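Putative sugar kinase PH1459 (Pyrococcus horikoshii, PDB 3EWM) binds ATP and probably phosphorylates a sugar, possibly fructose, as a member of the PfkB family of carbohydrate kinases. Local coordinates at residues Tyr109-Thr113 with Ile134-Ser140; Ile117-Glu123 with Val147-Ile151; Ile12-Glu18 with Ile89-Lys95. The contacts are given in a common frame with arbitrary orientation. Residue numbers count along the deposited sequence, not the author numbering.

How the interactions relate
All three contacts lie in one PfkB-family chain, away from the ATP-binding residues K190, T215 and G220. Interactions 1 and 2 are neighbours in the main nine-stranded sheet domain, with centres about 15 Å apart. Their segments alternate along the chain. Interaction 1 joins the loops that lead into helices 119-124 and 140-151, and interaction 2 packs those two helices together. Interaction 3 belongs to the small four-stranded lid sheet. Its centre is about 22 Å from that of interaction 1, and the nearest atoms are about 5 Å apart without touching. Interactions 2 and 3 lie on opposite sides of the chain's centre, with centres about 32 Å apart.

Interaction 1: Tyr109-Thr113 with Ile134-Ser140; sequences YFNMT and ILARNPS
This is a loop-to-loop contact in the ribokinase-like PfkB fold. It pins the chain returning from lid strand 100-103 onto the start of helix 140-151 of the main domain. Segment 134-140 follows strand 127-131. Y109 and F110 belong to a 3-10 segment that begins earlier in the chain, which then opens out at M112, a selenomethionine. Residues 134-136 are helical in phi/psi, and a cis peptide bond precedes P139. M112 and S140 are the nearest CA pair, at 4.6 Å. The F110 ring (chi1 m) lies along 134-137. R137 CG sits over its face, 3.6 Å from the centroid, as a CH-pi contact. R137 NE is salt-bridged to D105. I134 CD1 packs 3.5 Å from M112 CE and 3.8 Å from Y109 CD1. S140 N donates to F110 O at 3.1 Å. The S140 hydroxyl bridges the backbone of Y109 and M112: OG donates to Y109 O at 2.5 Å and accepts from M112 N at 2.9 Å.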
loop_
_atom_site.group_PDB
_atom_site.type_symbol
_atom_site.label_atom_id
_atom_site.label_comp_id
_atom_site.label_asym_id
_atom_site.label_seq_id
_atom_site.Cartn_x
_atom_site.Cartn_y
_atom_site.Cartn_z
ATOM N N TYR A 109 -9.120 -2.417 7.190
ATOM C CA TYR A 109 -9.668 -3.672 7.735
ATOM C C TYR A 109 -9.188 -3.953 9.152
ATOM O O TYR A 109 -9.810 -4.749 9.872
ATOM C CB TYR A 109 -9.438 -4.884 6.805
ATOM C CG TYR A 109 -8.004 -5.294 6.655
ATOM C CD1 TYR A 109 -7.340 -5.982 7.671
ATOM C CD2 TYR A 109 -7.312 -5.015 5.474
ATOM C CE1 TYR A 109 -6.024 -6.385 7.527
ATOM C CE2 TYR A 109 -5.991 -5.388 5.327
ATOM C CZ TYR A 109 -5.351 -6.067 6.361
ATOM O OH TYR A 109 -4.033 -6.414 6.212
ATOM N N PHE A 110 -8.109 -3.277 9.547
ATOM C CA PHE A 110 -7.567 -3.353 10.907
ATOM C C PHE A 110 -8.204 -2.323 11.842
ATOM O O PHE A 110 -7.937 -2.327 13.045
ATOM C CB PHE A 110 -6.049 -3.164 10.901
ATOM C CG PHE A 110 -5.259 -4.410 10.598
ATOM C CD1 PHE A 110 -5.550 -5.615 11.230
ATOM C CD2 PHE A 110 -4.179 -4.361 9.711
ATOM C CE1 PHE A 110 -4.802 -6.752 10.982
ATOM C CE2 PHE A 110 -3.402 -5.507 9.469
ATOM C CZ PHE A 110 -3.717 -6.697 10.102
ATOM N N ASN A 111 -9.095 -1.498 11.296
ATOM C CA ASN A 111 -9.755 -0.421 12.033
ATOM C C ASN A 111 -11.255 -0.664 12.325
ATOM O O ASN A 111 -12.036 0.285 12.417
ATOM C CB ASN A 111 -9.594 0.884 11.239
ATOM C CG ASN A 111 -9.703 2.122 12.104
ATOM O OD1 ASN A 111 -9.323 2.114 13.282
ATOM N ND2 ASN A 111 -10.181 3.210 11.511
HETATM N N MSE A 112 -11.663 -1.927 12.472
HETATM C CA MSE A 112 -13.064 -2.235 12.747
HETATM C C MSE A 112 -13.400 -2.024 14.205
HETATM O O MSE A 112 -12.669 -2.449 15.088
HETATM C CB MSE A 112 -13.403 -3.670 12.341
HETATM C CG MSE A 112 -13.573 -3.814 10.849
HETATM SE SE MSE A 112 -14.254 -5.571 10.381
HETATM C CE MSE A 112 -12.543 -6.361 10.290
ATOM N N THR A 113 -14.508 -1.348 14.454
ATOM C CA THR A 113 -15.007 -1.214 15.810
ATOM C C THR A 113 -16.350 -1.915 15.851
ATOM O O THR A 113 -16.896 -2.315 14.811
ATOM C CB THR A 113 -15.152 0.275 16.225
ATOM O OG1 THR A 113 -16.018 0.926 15.298
ATOM C CG2 THR A 113 -13.792 0.987 16.213
ATOM N N ILE A 134 -6.592 -10.904 10.735
ATOM C CA ILE A 134 -7.375 -9.784 11.228
ATOM C C ILE A 134 -6.985 -9.424 12.668
ATOM O O ILE A 134 -7.052 -8.264 13.063
ATOM C CB ILE A 134 -8.894 -10.035 11.089
ATOM C CG1 ILE A 134 -9.649 -8.737 11.379
ATOM C CG2 ILE A 134 -9.380 -11.146 12.002
ATOM C CD1 ILE A 134 -9.351 -7.678 10.417
ATOM N N LEU A 135 -6.531 -10.424 13.422
ATOM C CA LEU A 135 -6.273 -10.279 14.840
ATOM C C LEU A 135 -4.948 -9.585 15.119
ATOM O O LEU A 135 -4.637 -9.297 16.278
ATOM C CB LEU A 135 -6.311 -11.653 15.535
ATOM C CG LEU A 135 -7.563 -12.509 15.311
ATOM C CD1 LEU A 135 -7.410 -13.874 15.934
ATOM C CD2 LEU A 135 -8.858 -11.774 15.796
ATOM N N ALA A 136 -4.179 -9.305 14.065
ATOM C CA ALA A 136 -2.832 -8.799 14.231
ATOM C C ALA A 136 -2.803 -7.386 14.789
ATOM O O ALA A 136 -1.816 -6.992 15.398
ATOM C CB ALA A 136 -2.029 -8.901 12.914
ATOM N N ARG A 137 -3.899 -6.635 14.605
ATOM C CA ARG A 137 -3.941 -5.255 15.044
ATOM C C ARG A 137 -5.276 -4.920 15.669
ATOM O O ARG A 137 -6.304 -5.430 15.259
ATOM C CB ARG A 137 -3.720 -4.291 13.874
ATOM C CG ARG A 137 -2.415 -4.462 13.134
ATOM C CD ARG A 137 -1.235 -3.920 13.949
ATOM N NE ARG A 137 -0.003 -4.061 13.183
ATOM C CZ ARG A 137 0.710 -5.181 13.093
ATOM N NH1 ARG A 137 0.342 -6.282 13.744
ATOM N NH2 ARG A 137 1.805 -5.204 12.348
ATOM N N ASN A 138 -5.229 -4.019 16.640
ATOM C CA ASN A 138 -6.422 -3.397 17.148
ATOM C C ASN A 138 -6.746 -2.182 16.284
ATOM O O ASN A 138 -5.870 -1.699 15.578
ATOM C CB ASN A 138 -6.213 -2.998 18.606
ATOM C CG ASN A 138 -6.499 -4.128 19.571
ATOM O OD1 ASN A 138 -5.825 -4.265 20.595
ATOM N ND2 ASN A 138 -7.523 -4.913 19.286
ATOM N N PRO A 139 -7.999 -1.692 16.321
ATOM C CA PRO A 139 -9.151 -2.204 17.071
ATOM C C PRO A 139 -9.760 -3.490 16.524
ATOM O O PRO A 139 -10.591 -4.084 17.202
ATOM C CB PRO A 139 -10.182 -1.069 16.948
ATOM C CG PRO A 139 -9.837 -0.434 15.643
ATOM C CD PRO A 139 -8.342 -0.453 15.595
ATOM N N SER A 140 -9.361 -3.921 15.327
ATOM C CA SER A 140 -10.033 -5.051 14.685
ATOM C C SER A 140 -9.933 -6.338 15.508
ATOM O O SER A 140 -10.924 -7.068 15.641
ATOM C CB SER A 140 -9.503 -5.286 13.277
ATOM O OG SER A 140 -10.259 -4.516 12.361
#

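Interaction 2: Ile117-Glu123 with Val147-Ile151; sequences INWDIVE and VIKKI
I117 precedes the helix in extended conformation (phi/psi -89/125). Its CB points toward segment 147-151, and its CG1 lies 3.6 Å from V147 CG2. N118 takes the N-cap position: its OD1 accepts from I121 N at 3.0 Å and so caps the first turn of helix 119-124. W119 (chi1 m) starts the helix. Its indole reaches across the outer part of the contact, with CH2 3.7 Å from V147 CG2 and CZ3 3.3 Å from K150 CD. The segments 119-123 and 147-151 cross at -50°, with their axes 11.0 Å apart at closest approach. Both helices lie on the same side of the main sheet of the ribokinase-like alpha/beta/alpha fold. I121 and V122 pack on I53 of strand 49-57, while I148 and I151 pack on V128 of strand 127-131. Between the helices, V122 points toward the partner. Its CG2 meets I151 CG2 at 3.5 Å, and its CG1 lies 4.2 Å from V147 CG1. E123, on the exposed edge, has the nearest CA pair with I151, at 7.1 Å. Its carboxylate makes a salt bridge to K150, with OE2 2.7 Å from NZ.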
loop_
_atom_site.group_PDB
_atom_site.type_symbol
_atom_site.label_atom_id
_atom_site.label_comp_id
_atom_site.label_asym_id
_atom_site.label_seq_id
_atom_site.Cartn_x
_atom_site.Cartn_y
_atom_site.Cartn_z
ATOM N N ILE A 117 -19.912 -3.481 12.794
ATOM C CA ILE A 117 -20.398 -4.843 12.646
ATOM C C ILE A 117 -21.871 -4.832 12.351
ATOM O O ILE A 117 -22.680 -4.242 13.093
ATOM C CB ILE A 117 -20.102 -5.707 13.908
ATOM C CG1 ILE A 117 -18.593 -5.681 14.235
ATOM C CG2 ILE A 117 -20.684 -7.149 13.754
ATOM C CD1 ILE A 117 -17.691 -6.174 13.075
ATOM N N ASN A 118 -22.214 -5.484 11.248
ATOM C CA ASN A 118 -23.588 -5.743 10.936
ATOM C C ASN A 118 -24.010 -6.960 11.748
ATOM O O ASN A 118 -23.739 -8.109 11.398
ATOM C CB ASN A 118 -23.771 -5.970 9.433
ATOM C CG ASN A 118 -25.230 -5.996 9.029
ATOM O OD1 ASN A 118 -26.031 -6.690 9.635
ATOM N ND2 ASN A 118 -25.575 -5.241 8.001
ATOM N N TRP A 119 -24.688 -6.693 12.845
ATOM C CA TRP A 119 -25.063 -7.743 13.775
ATOM C C TRP A 119 -26.162 -8.612 13.227
ATOM O O TRP A 119 -26.294 -9.763 13.612
ATOM C CB TRP A 119 -25.480 -7.123 15.092
ATOM C CG TRP A 119 -24.343 -6.430 15.716
ATOM C CD1 TRP A 119 -24.156 -5.084 15.815
ATOM C CD2 TRP A 119 -23.207 -7.043 16.313
ATOM N NE1 TRP A 119 -22.974 -4.819 16.449
ATOM C CE2 TRP A 119 -22.367 -6.007 16.765
ATOM C CE3 TRP A 119 -22.813 -8.371 16.511
ATOM C CZ2 TRP A 119 -21.151 -6.258 17.410
ATOM C CZ3 TRP A 119 -21.611 -8.618 17.149
ATOM C CH2 TRP A 119 -20.798 -7.566 17.600
ATOM N N ASP A 120 -26.943 -8.069 12.309
ATOM C CA ASP A 120 -27.968 -8.853 11.653
ATOM C C ASP A 120 -27.335 -9.963 10.837
ATOM O O ASP A 120 -27.755 -11.111 10.910
ATOM C CB ASP A 120 -28.819 -7.975 10.757
ATOM C CG ASP A 120 -29.953 -7.310 11.501
ATOM O OD1 ASP A 120 -30.139 -7.547 12.730
ATOM O OD2 ASP A 120 -30.676 -6.560 10.828
ATOM N N ILE A 121 -26.321 -9.608 10.061
ATOM C CA ILE A 121 -25.578 -10.602 9.290
ATOM C C ILE A 121 -24.952 -11.669 10.197
ATOM O O ILE A 121 -25.119 -12.874 9.946
ATOM C CB ILE A 121 -24.520 -9.927 8.363
ATOM C CG1 ILE A 121 -25.232 -9.191 7.230
ATOM C CG2 ILE A 121 -23.536 -10.975 7.798
ATOM C CD1 ILE A 121 -24.364 -8.201 6.457
ATOM N N VAL A 122 -24.262 -11.246 11.253
ATOM C CA VAL A 122 -23.635 -12.222 12.152
ATOM C C VAL A 122 -24.690 -13.121 12.843
ATOM O O VAL A 122 -24.458 -14.311 13.032
ATOM C CB VAL A 122 -22.621 -11.603 13.177
ATOM C CG1 VAL A 122 -22.031 -10.278 12.675
ATOM C CG2 VAL A 122 -23.217 -11.448 14.564
ATOM N N GLU A 123 -25.846 -12.561 13.191
ATOM C CA GLU A 123 -26.891 -13.368 13.828
ATOM C C GLU A 123 -27.587 -14.326 12.864
ATOM O O GLU A 123 -28.079 -15.381 13.276
ATOM C CB GLU A 123 -27.896 -12.498 14.578
ATOM C CG GLU A 123 -27.329 -11.972 15.904
ATOM C CD GLU A 123 -28.354 -11.284 16.785
ATOM O OE1 GLU A 123 -29.499 -11.048 16.341
ATOM O OE2 GLU A 123 -27.998 -10.970 17.946
ATOM N N VAL A 147 -17.094 -10.174 18.412
ATOM C CA VAL A 147 -18.095 -10.750 17.509
ATOM C C VAL A 147 -18.205 -12.263 17.715
ATOM O O VAL A 147 -19.300 -12.814 17.920
ATOM C CB VAL A 147 -17.793 -10.394 16.034
ATOM C CG1 VAL A 147 -18.741 -11.117 15.094
ATOM C CG2 VAL A 147 -17.879 -8.883 15.815
ATOM N N ILE A 148 -17.052 -12.920 17.692
ATOM C CA ILE A 148 -16.963 -14.361 17.873
ATOM C C ILE A 148 -17.513 -14.798 19.236
ATOM O O ILE A 148 -18.318 -15.708 19.303
ATOM C CB ILE A 148 -15.499 -14.842 17.682
ATOM C CG1 ILE A 148 -14.956 -14.391 16.312
ATOM C CG2 ILE A 148 -15.381 -16.361 17.874
ATOM C CD1 ILE A 148 -15.845 -14.742 15.086
ATOM N N LYS A 149 -17.092 -14.131 20.308
ATOM C CA LYS A 149 -17.641 -14.420 21.634
ATOM C C LYS A 149 -19.157 -14.232 21.685
ATOM O O LYS A 149 -19.861 -15.039 22.288
ATOM C CB LYS A 149 -16.937 -13.585 22.705
ATOM C CG LYS A 149 -15.458 -13.937 22.826
ATOM C CD LYS A 149 -14.735 -13.146 23.889
ATOM C CE LYS A 149 -13.251 -13.597 23.965
ATOM N NZ LYS A 149 -12.340 -12.649 24.629
ATOM N N LYS A 150 -19.660 -13.187 21.037
ATOM C CA LYS A 150 -21.101 -12.905 21.017
ATOM C C LYS A 150 -21.898 -14.040 20.373
ATOM O O LYS A 150 -22.973 -14.409 20.867
ATOM C CB LYS A 150 -21.387 -11.610 20.246
ATOM C CG LYS A 150 -22.813 -11.121 20.400
ATOM C CD LYS A 150 -23.378 -10.677 19.079
ATOM C CE LYS A 150 -24.245 -11.720 18.416
ATOM N NZ LYS A 150 -25.616 -11.719 19.015
ATOM N N ILE A 151 -21.381 -14.581 19.270
ATOM C CA ILE A 151 -22.098 -15.622 18.517
ATOM C C ILE A 151 -21.797 -17.059 18.925
ATOM O O ILE A 151 -22.477 -17.976 18.465
ATOM C CB ILE A 151 -21.845 -15.555 17.003
ATOM C CG1 ILE A 151 -20.362 -15.738 16.705
ATOM C CG2 ILE A 151 -22.426 -14.297 16.394
ATOM C CD1 ILE A 151 -20.118 -16.414 15.393
#

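Interaction 3: Ile12-Glu18 with Ile89-Lys95; sequences IDLISVE and IVFVQLK
L14 is the residue most covered by this pairing of parallel strands, 12-16 with 89-93. The segment axes are 4.7 Å apart at closest approach, at 24°. I12 pairs with I89, D13 with V90, L14 with F91 and I15 with V92. L14 N donates to V90 O at 2.7 Å, and L14 O accepts from V92 N at 2.8 Å. V90 N to I12 O (2.8 Å) and S16 N to V92 O (2.9 Å) continue the ladder. With chi1 m, L14 CD1 makes a CH-pi contact over one face of the F91 ring, 4.0 Å from its centroid. These are the two central strands of the four-stranded lid sheet, with 27-33 and 100-103 outside them. L14, I89 and F91, on one face, meet the second subunit, where F61 of that subunit stacks edge-to-face on F91. This resembles the dimer clasp formed by the lid sheets of ribokinase. V92, next in buried area, sits on the other face with I15, its CG2 3.3 Å from I15 CG1. S16 closes the strand: S16 OG donates to V92 O at 2.8 Å, and S16 O accepts from K95 NZ at 2.9 Å. Q93 NE2 donates to E18 O at 2.7 Å.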
loop_
_atom_site.group_PDB
_atom_site.type_symbol
_atom_site.label_atom_id
_atom_site.label_comp_id
_atom_site.label_asym_id
_atom_site.label_seq_id
_atom_site.Cartn_x
_atom_site.Cartn_y
_atom_site.Cartn_z
ATOM N N ILE A 12 -6.422 -5.387 -1.204
ATOM C CA ILE A 12 -5.815 -5.515 -2.525
ATOM C C ILE A 12 -4.548 -6.364 -2.430
ATOM O O ILE A 12 -3.620 -6.054 -1.677
ATOM C CB ILE A 12 -5.434 -4.121 -3.148
ATOM C CG1 ILE A 12 -6.647 -3.182 -3.214
ATOM C CG2 ILE A 12 -4.767 -4.310 -4.507
ATOM C CD1 ILE A 12 -7.674 -3.565 -4.313
ATOM N N ASP A 13 -4.513 -7.463 -3.164
ATOM C CA ASP A 13 -3.256 -8.159 -3.362
ATOM C C ASP A 13 -2.605 -7.542 -4.576
ATOM O O ASP A 13 -3.177 -7.528 -5.674
ATOM C CB ASP A 13 -3.452 -9.655 -3.628
ATOM C CG ASP A 13 -3.692 -10.460 -2.367
ATOM O OD1 ASP A 13 -3.335 -9.995 -1.278
ATOM O OD2 ASP A 13 -4.211 -11.579 -2.474
ATOM N N LEU A 14 -1.404 -7.032 -4.382
ATOM C CA LEU A 14 -0.614 -6.575 -5.515
ATOM C C LEU A 14 0.391 -7.668 -5.778
ATOM O O LEU A 14 1.334 -7.868 -5.027
ATOM C CB LEU A 14 0.023 -5.233 -5.217
ATOM C CG LEU A 14 -1.126 -4.218 -5.251
ATOM C CD1 LEU A 14 -1.032 -3.231 -4.087
ATOM C CD2 LEU A 14 -1.200 -3.544 -6.598
ATOM N N ILE A 15 0.123 -8.441 -6.818
ATOM C CA ILE A 15 0.864 -9.679 -7.005
ATOM C C ILE A 15 1.953 -9.503 -8.032
ATOM O O ILE A 15 1.672 -9.202 -9.194
ATOM C CB ILE A 15 -0.063 -10.821 -7.423
ATOM C CG1 ILE A 15 -1.198 -10.925 -6.393
ATOM C CG2 ILE A 15 0.713 -12.134 -7.510
ATOM C CD1 ILE A 15 -1.963 -12.149 -6.455
ATOM N N SER A 16 3.183 -9.714 -7.581
ATOM C CA SER A 16 4.354 -9.719 -8.450
ATOM C C SER A 16 4.055 -10.553 -9.685
ATOM O O SER A 16 3.581 -11.690 -9.601
ATOM C CB SER A 16 5.569 -10.295 -7.742
ATOM O OG SER A 16 5.864 -9.609 -6.527
ATOM N N VAL A 17 4.335 -9.963 -10.836
ATOM C CA VAL A 17 4.101 -10.611 -12.104
ATOM C C VAL A 17 5.355 -11.377 -12.548
ATOM O O VAL A 17 5.293 -12.251 -13.422
ATOM C CB VAL A 17 3.619 -9.558 -13.135
ATOM C CG1 VAL A 17 3.998 -9.935 -14.511
ATOM C CG2 VAL A 17 2.104 -9.416 -13.030
ATOM N N GLU A 18 6.483 -11.054 -11.933
ATOM C CA GLU A 18 7.732 -11.752 -12.200
ATOM C C GLU A 18 8.342 -12.306 -10.928
ATOM O O GLU A 18 7.916 -11.979 -9.814
ATOM C CB GLU A 18 8.720 -10.820 -12.886
ATOM C CG GLU A 18 9.096 -9.624 -12.034
ATOM C CD GLU A 18 9.855 -8.599 -12.811
ATOM O OE1 GLU A 18 10.457 -8.970 -13.854
ATOM O OE2 GLU A 18 9.847 -7.430 -12.389
ATOM N N ILE A 89 -3.824 -3.148 1.582
ATOM C CA ILE A 89 -3.008 -3.537 0.475
ATOM C C ILE A 89 -1.913 -4.466 0.986
ATOM O O ILE A 89 -1.420 -4.356 2.118
ATOM C CB ILE A 89 -2.360 -2.321 -0.275
ATOM C CG1 ILE A 89 -1.520 -1.495 0.694
ATOM C CG2 ILE A 89 -3.417 -1.478 -1.078
ATOM C CD1 ILE A 89 -0.519 -0.648 0.000
ATOM N N VAL A 90 -1.581 -5.428 0.156
ATOM C CA VAL A 90 -0.426 -6.244 0.397
ATOM C C VAL A 90 0.284 -6.473 -0.924
ATOM O O VAL A 90 -0.356 -6.719 -1.938
ATOM C CB VAL A 90 -0.777 -7.581 1.141
ATOM C CG1 VAL A 90 -1.800 -8.373 0.390
ATOM C CG2 VAL A 90 0.505 -8.438 1.386
ATOM N N PHE A 91 1.608 -6.353 -0.890
ATOM C CA PHE A 91 2.459 -6.671 -2.030
ATOM C C PHE A 91 2.961 -8.077 -1.818
ATOM O O PHE A 91 3.445 -8.402 -0.743
ATOM C CB PHE A 91 3.610 -5.679 -2.114
ATOM C CG PHE A 91 3.149 -4.268 -2.346
ATOM C CD1 PHE A 91 3.014 -3.772 -3.652
ATOM C CD2 PHE A 91 2.810 -3.446 -1.269
ATOM C CE1 PHE A 91 2.564 -2.487 -3.875
ATOM C CE2 PHE A 91 2.358 -2.149 -1.491
ATOM C CZ PHE A 91 2.232 -1.678 -2.798
ATOM N N VAL A 92 2.784 -8.915 -2.825
ATOM C CA VAL A 92 2.981 -10.336 -2.640
ATOM C C VAL A 92 3.926 -10.867 -3.702
ATOM O O VAL A 92 3.831 -10.509 -4.880
ATOM C CB VAL A 92 1.613 -11.126 -2.584
ATOM C CG1 VAL A 92 0.611 -10.386 -1.742
ATOM C CG2 VAL A 92 1.026 -11.260 -3.932
ATOM N N GLN A 93 4.900 -11.642 -3.251
ATOM C CA GLN A 93 5.671 -12.462 -4.169
ATOM C C GLN A 93 5.293 -13.908 -3.884
ATOM O O GLN A 93 5.673 -14.473 -2.854
ATOM C CB GLN A 93 7.173 -12.226 -4.032
ATOM C CG GLN A 93 8.036 -13.136 -4.931
ATOM C CD GLN A 93 7.598 -13.120 -6.396
ATOM O OE1 GLN A 93 6.650 -13.805 -6.778
ATOM N NE2 GLN A 93 8.307 -12.355 -7.220
ATOM N N LEU A 94 4.537 -14.502 -4.802
ATOM C CA LEU A 94 4.095 -15.888 -4.629
ATOM C C LEU A 94 5.130 -16.887 -5.148
ATOM O O LEU A 94 5.116 -18.043 -4.750
ATOM C CB LEU A 94 2.733 -16.124 -5.310
ATOM C CG LEU A 94 1.538 -15.307 -4.812
ATOM C CD1 LEU A 94 0.351 -15.444 -5.784
ATOM C CD2 LEU A 94 1.117 -15.708 -3.397
ATOM N N LYS A 95 6.010 -16.441 -6.045
ATOM C CA LYS A 95 6.927 -17.354 -6.743
ATOM C C LYS A 95 8.243 -17.566 -5.984
ATOM O O LYS A 95 8.581 -16.817 -5.065
ATOM C CB LYS A 95 7.218 -16.868 -8.161
ATOM C CG LYS A 95 5.992 -16.603 -9.017
ATOM C CD LYS A 95 6.322 -15.625 -10.142
ATOM C CE LYS A 95 5.069 -15.222 -10.930
ATOM N NZ LYS A 95 4.057 -14.499 -10.086
#